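Local coordinates for 4-alpha-glucanotransferase (PDB 6M6T), which is an amylomaltase, a disproportionating enzyme of the 4-alpha-glucanotransferase family built on a TIM-barrel fold, with glycan held in its pockets, at residues 433-444 with 486-496. Sequence-based numbering, arbitrary orientation.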
loop_
_atom_site.group_PDB
_atom_site.type_symbol
_atom_site.label_atom_id
_atom_site.label_comp_id
_atom_site.label_asym_id
_atom_site.label_seq_id
_atom_site.Cartn_x
_atom_site.Cartn_y
_atom_site.Cartn_z
ATOM N N LEU A 433 8.672 16.566 -14.531
ATOM C CA LEU A 433 7.965 15.461 -15.155
ATOM C C LEU A 433 8.326 15.314 -16.632
ATOM O O LEU A 433 8.368 14.183 -17.153
ATOM C CB LEU A 433 6.469 15.664 -14.969
ATOM C CG LEU A 433 5.949 15.275 -13.594
ATOM C CD1 LEU A 433 4.602 15.912 -13.358
ATOM C CD2 LEU A 433 5.827 13.776 -13.547
ATOM N N ARG A 434 8.605 16.427 -17.323
ATOM C CA ARG A 434 9.150 16.307 -18.675
ATOM C C ARG A 434 10.433 15.487 -18.651
ATOM O O ARG A 434 10.578 14.504 -19.400
ATOM C CB ARG A 434 9.396 17.692 -19.290
ATOM C CG ARG A 434 8.128 18.377 -19.793
ATOM C CD ARG A 434 8.298 18.882 -21.229
ATOM N NE ARG A 434 7.011 19.091 -21.893
ATOM C CZ ARG A 434 6.149 20.034 -21.546
ATOM N NH1 ARG A 434 6.445 20.864 -20.561
ATOM N NH2 ARG A 434 5.000 20.156 -22.194
ATOM N N THR A 435 11.352 15.835 -17.741
ATOM C CA THR A 435 12.605 15.081 -17.681
ATOM C C THR A 435 12.364 13.614 -17.328
ATOM O O THR A 435 12.861 12.717 -18.019
ATOM C CB THR A 435 13.587 15.708 -16.701
ATOM O OG1 THR A 435 13.710 17.104 -16.981
ATOM C CG2 THR A 435 14.939 15.066 -16.881
ATOM N N LEU A 436 11.604 13.349 -16.257
ATOM C CA LEU A 436 11.272 11.974 -15.868
ATOM C C LEU A 436 10.783 11.153 -17.051
ATOM O O LEU A 436 11.169 9.994 -17.222
ATOM C CB LEU A 436 10.200 11.975 -14.772
ATOM C CG LEU A 436 9.539 10.640 -14.375
ATOM C CD1 LEU A 436 10.533 9.640 -13.883
ATOM C CD2 LEU A 436 8.526 10.858 -13.302
ATOM N N TYR A 437 9.889 11.721 -17.859
ATOM C CA TYR A 437 9.353 10.940 -18.961
ATOM C C TYR A 437 10.359 10.796 -20.084
ATOM O O TYR A 437 10.238 9.873 -20.896
ATOM C CB TYR A 437 8.055 11.571 -19.469
ATOM C CG TYR A 437 6.858 11.088 -18.699
ATOM C CD1 TYR A 437 6.917 10.954 -17.322
ATOM C CD2 TYR A 437 5.685 10.740 -19.343
ATOM C CE1 TYR A 437 5.838 10.509 -16.606
ATOM C CE2 TYR A 437 4.590 10.281 -18.629
ATOM C CZ TYR A 437 4.679 10.170 -17.260
ATOM O OH TYR A 437 3.621 9.704 -16.535
ATOM N N ALA A 438 11.364 11.674 -20.137
ATOM C CA ALA A 438 12.402 11.529 -21.147
ATOM C C ALA A 438 13.420 10.433 -20.839
ATOM O O ALA A 438 14.238 10.129 -21.716
ATOM C CB ALA A 438 13.132 12.857 -21.333
ATOM N N THR A 439 13.397 9.833 -19.645
ATOM C CA THR A 439 14.412 8.858 -19.262
ATOM C C THR A 439 14.214 7.526 -19.988
ATOM O O THR A 439 13.134 7.209 -20.486
ATOM C CB THR A 439 14.404 8.619 -17.746
ATOM O OG1 THR A 439 13.383 7.678 -17.400
ATOM C CG2 THR A 439 14.171 9.916 -16.984
ATOM N N VAL A 440 15.277 6.726 -20.018
ATOM C CA VAL A 440 15.256 5.473 -20.762
ATOM C C VAL A 440 14.473 4.397 -20.024
ATOM O O VAL A 440 14.438 3.240 -20.465
ATOM C CB VAL A 440 16.685 4.991 -21.052
ATOM C CG1 VAL A 440 17.449 6.081 -21.750
ATOM C CG2 VAL A 440 17.385 4.585 -19.771
ATOM N N SER A 441 13.865 4.762 -18.889
ATOM C CA SER A 441 13.147 3.798 -18.061
ATOM C C SER A 441 11.973 3.205 -18.829
ATOM O O SER A 441 11.314 3.899 -19.606
ATOM C CB SER A 441 12.645 4.469 -16.774
ATOM O OG SER A 441 13.609 4.473 -15.732
ATOM N N GLN A 442 11.700 1.911 -18.614
ATOM C CA GLN A 442 10.596 1.295 -19.341
ATOM C C GLN A 442 9.262 1.860 -18.895
ATOM O O GLN A 442 8.362 2.032 -19.726
ATOM C CB GLN A 442 10.620 -0.230 -19.197
ATOM C CG GLN A 442 10.090 -0.805 -17.880
ATOM C CD GLN A 442 10.289 -2.327 -17.773
ATOM O OE1 GLN A 442 11.423 -2.824 -17.684
ATOM N NE2 GLN A 442 9.182 -3.070 -17.782
ATOM N N THR A 443 9.133 2.198 -17.609
ATOM C CA THR A 443 7.910 2.756 -17.049
ATOM C C THR A 443 8.251 3.926 -16.143
ATOM O O THR A 443 9.211 3.865 -15.383
ATOM C CB THR A 443 7.119 1.709 -16.250
ATOM O OG1 THR A 443 7.026 0.486 -16.996
ATOM C CG2 THR A 443 5.716 2.215 -15.952
ATOM N N THR A 444 7.468 4.987 -16.231
ATOM C CA THR A 444 7.561 6.116 -15.321
ATOM C C THR A 444 6.187 6.362 -14.725
ATOM O O THR A 444 5.166 6.220 -15.411
ATOM C CB THR A 444 8.049 7.377 -16.036
ATOM O OG1 THR A 444 7.218 7.621 -17.185
ATOM C CG2 THR A 444 9.535 7.232 -16.462
ATOM N N PHE A 486 -1.753 18.079 -20.446
ATOM C CA PHE A 486 -0.332 18.033 -20.142
ATOM C C PHE A 486 0.158 16.596 -20.016
ATOM O O PHE A 486 1.213 16.229 -20.564
ATOM C CB PHE A 486 -0.046 18.796 -18.851
ATOM C CG PHE A 486 1.334 18.568 -18.339
ATOM C CD1 PHE A 486 2.430 18.963 -19.086
ATOM C CD2 PHE A 486 1.547 17.911 -17.148
ATOM C CE1 PHE A 486 3.711 18.736 -18.635
ATOM C CE2 PHE A 486 2.828 17.683 -16.697
ATOM C CZ PHE A 486 3.912 18.087 -17.441
ATOM N N LEU A 487 -0.578 15.777 -19.258
ATOM C CA LEU A 487 -0.154 14.390 -19.087
ATOM C C LEU A 487 -0.183 13.654 -20.424
ATOM O O LEU A 487 0.772 12.952 -20.776
ATOM C CB LEU A 487 -1.016 13.671 -18.036
ATOM C CG LEU A 487 -0.711 12.187 -17.745
ATOM C CD1 LEU A 487 0.755 11.972 -17.416
ATOM C CD2 LEU A 487 -1.592 11.600 -16.656
ATOM N N LYS A 488 -1.261 13.816 -21.196
ATOM C CA LYS A 488 -1.293 13.169 -22.506
ATOM C C LYS A 488 -0.119 13.617 -23.363
ATOM O O LYS A 488 0.477 12.806 -24.080
ATOM C CB LYS A 488 -2.606 13.441 -23.246
ATOM C CG LYS A 488 -2.702 12.635 -24.541
ATOM C CD LYS A 488 -3.917 12.987 -25.350
ATOM C CE LYS A 488 -4.672 11.734 -25.791
ATOM N NZ LYS A 488 -6.159 11.969 -25.924
ATOM N N GLU A 489 0.241 14.902 -23.285
ATOM C CA GLU A 489 1.325 15.415 -24.114
ATOM C C GLU A 489 2.648 14.748 -23.757
ATOM O O GLU A 489 3.329 14.213 -24.634
ATOM C CB GLU A 489 1.440 16.936 -23.990
ATOM C CG GLU A 489 2.604 17.524 -24.764
ATOM C CD GLU A 489 2.905 18.944 -24.344
ATOM O OE1 GLU A 489 3.834 19.578 -24.909
ATOM O OE2 GLU A 489 2.196 19.428 -23.437
ATOM N N ILE A 490 3.032 14.770 -22.478
ATOM C CA ILE A 490 4.301 14.142 -22.133
ATOM C C ILE A 490 4.256 12.647 -22.433
ATOM O O ILE A 490 5.294 12.031 -22.728
ATOM C CB ILE A 490 4.703 14.414 -20.668
ATOM C CG1 ILE A 490 3.787 13.678 -19.692
ATOM C CG2 ILE A 490 4.776 15.914 -20.395
ATOM C CD1 ILE A 490 3.890 14.220 -18.334
ATOM N N THR A 491 3.070 12.042 -22.414
ATOM C CA THR A 491 3.021 10.621 -22.730
ATOM C C THR A 491 3.217 10.370 -24.227
ATOM O O THR A 491 3.828 9.360 -24.611
ATOM C CB THR A 491 1.716 10.020 -22.204
ATOM O OG1 THR A 491 1.648 10.201 -20.783
ATOM C CG2 THR A 491 1.643 8.547 -22.507
ATOM N N THR A 492 2.755 11.290 -25.085
ATOM C CA THR A 492 2.934 11.136 -26.536
ATOM C C THR A 492 4.339 11.549 -26.998
ATOM O O THR A 492 4.972 10.841 -27.785
ATOM C CB THR A 492 1.877 11.948 -27.295
ATOM O OG1 THR A 492 0.644 11.940 -26.570
ATOM C CG2 THR A 492 1.627 11.348 -28.670
ATOM N N ILE A 493 4.823 12.702 -26.539
ATOM C CA ILE A 493 6.120 13.217 -26.965
ATOM C C ILE A 493 7.228 12.214 -26.680
ATOM O O ILE A 493 8.137 12.031 -27.492
ATOM C CB ILE A 493 6.394 14.569 -26.279
ATOM C CG1 ILE A 493 5.423 15.635 -26.805
ATOM C CG2 ILE A 493 7.841 14.997 -26.464
ATOM C CD1 ILE A 493 5.792 16.190 -28.163
ATOM N N TYR A 494 7.194 11.555 -25.526
ATOM C CA TYR A 494 8.306 10.694 -25.149
ATOM C C TYR A 494 8.021 9.225 -25.381
ATOM O O TYR A 494 8.741 8.376 -24.848
ATOM C CB TYR A 494 8.689 10.937 -23.708
ATOM C CG TYR A 494 9.239 12.309 -23.532
ATOM C CD1 TYR A 494 10.454 12.649 -24.088
ATOM C CD2 TYR A 494 8.537 13.278 -22.835
ATOM C CE1 TYR A 494 10.982 13.912 -23.943
ATOM C CE2 TYR A 494 9.054 14.555 -22.681
ATOM C CZ TYR A 494 10.280 14.866 -23.241
ATOM O OH TYR A 494 10.823 16.127 -23.098
ATOM N N ASN A 495 6.988 8.918 -26.172
ATOM C CA ASN A 495 6.699 7.587 -26.692
ATOM C C ASN A 495 6.391 6.551 -25.608
ATOM O O ASN A 495 7.050 5.514 -25.545
ATOM C CB ASN A 495 7.865 7.133 -27.564
ATOM C CG ASN A 495 7.483 6.034 -28.528
ATOM O OD1 ASN A 495 6.306 5.799 -28.763
ATOM N ND2 ASN A 495 8.485 5.347 -29.088
ATOM N N ARG A 496 5.365 6.796 -24.801
ATOM C CA ARG A 496 4.965 5.854 -23.730
ATOM C C ARG A 496 3.443 5.696 -23.702
ATOM O O ARG A 496 2.917 5.574 -22.631
ATOM C CB ARG A 496 5.372 6.446 -22.388
ATOM C CG ARG A 496 6.858 6.662 -22.219
ATOM C CD ARG A 496 7.221 6.468 -20.773
ATOM N NE ARG A 496 8.421 7.174 -20.442
ATOM C CZ ARG A 496 9.498 6.598 -19.993
ATOM N NH1 ARG A 496 10.550 7.326 -19.736
ATOM N NH2 ARG A 496 9.536 5.307 -19.797
#
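Arg496 turns its guanidinium into the loop that follows helix 428-438. Arg496 NH1 donates to Tyr437 O at 2.8 Å (N-H...O angle 154°). That carbonyl lies nearly in the guanidinium plane, while NH1 sits above the plane of the carbonyl. Weak bonds run from NH1 to Thr439 O and from NE to Tyr437 O. Thr444 CG2 lies over one face of the guanidinium, 3.4 Å from Arg496 NH1.

The Tyr437 ring lies between Ile490 on one face and Thr444 OG1 of its own segment, toward the rim, on the opposite face. Ile490 CD1 makes a CH-pi contact, 4.1 Å from the centroid of the Tyr437 ring. Thr491 OG1 meets the ring edge. The phenol oxygen reaches past this contact to hydrogen-bond Thr446 OG1.

The axes of helix 433-438 and helix 486-493 are 32° apart, outside the parallel barrel of the TIM-barrel fold. Strand 443-447 belongs to that barrel, beside strands 6-10 and 389-392.

The Tyr494 ring lies against the C-terminal end of helix 428-438, with Ala438 CA over one face. Ala438 CB makes an off-centre CH-pi contact, 3.5 Å from Tyr494 CE1. Tyr494 CG, anti to the carbonyl carbon (chi1 -66°), lays the ring there, CE2 near Arg434 O. One turn before Ala438, Arg434 NH2 forms a salt bridge with Glu489 OE1 at 3.0 Å. Phe486 CE1 lies over a face of the Arg434 guanidinium.

A Schellman motif, Arg496 N to Thr491 O and Asn495 N to Thr492 O, ends helix 481-493, with Asn495 at positive phi. Thr439 OG1 donates to Leu436 O, tying loop to helix end. Arg5 NH2 hydrogen-bonds Tyr494 O.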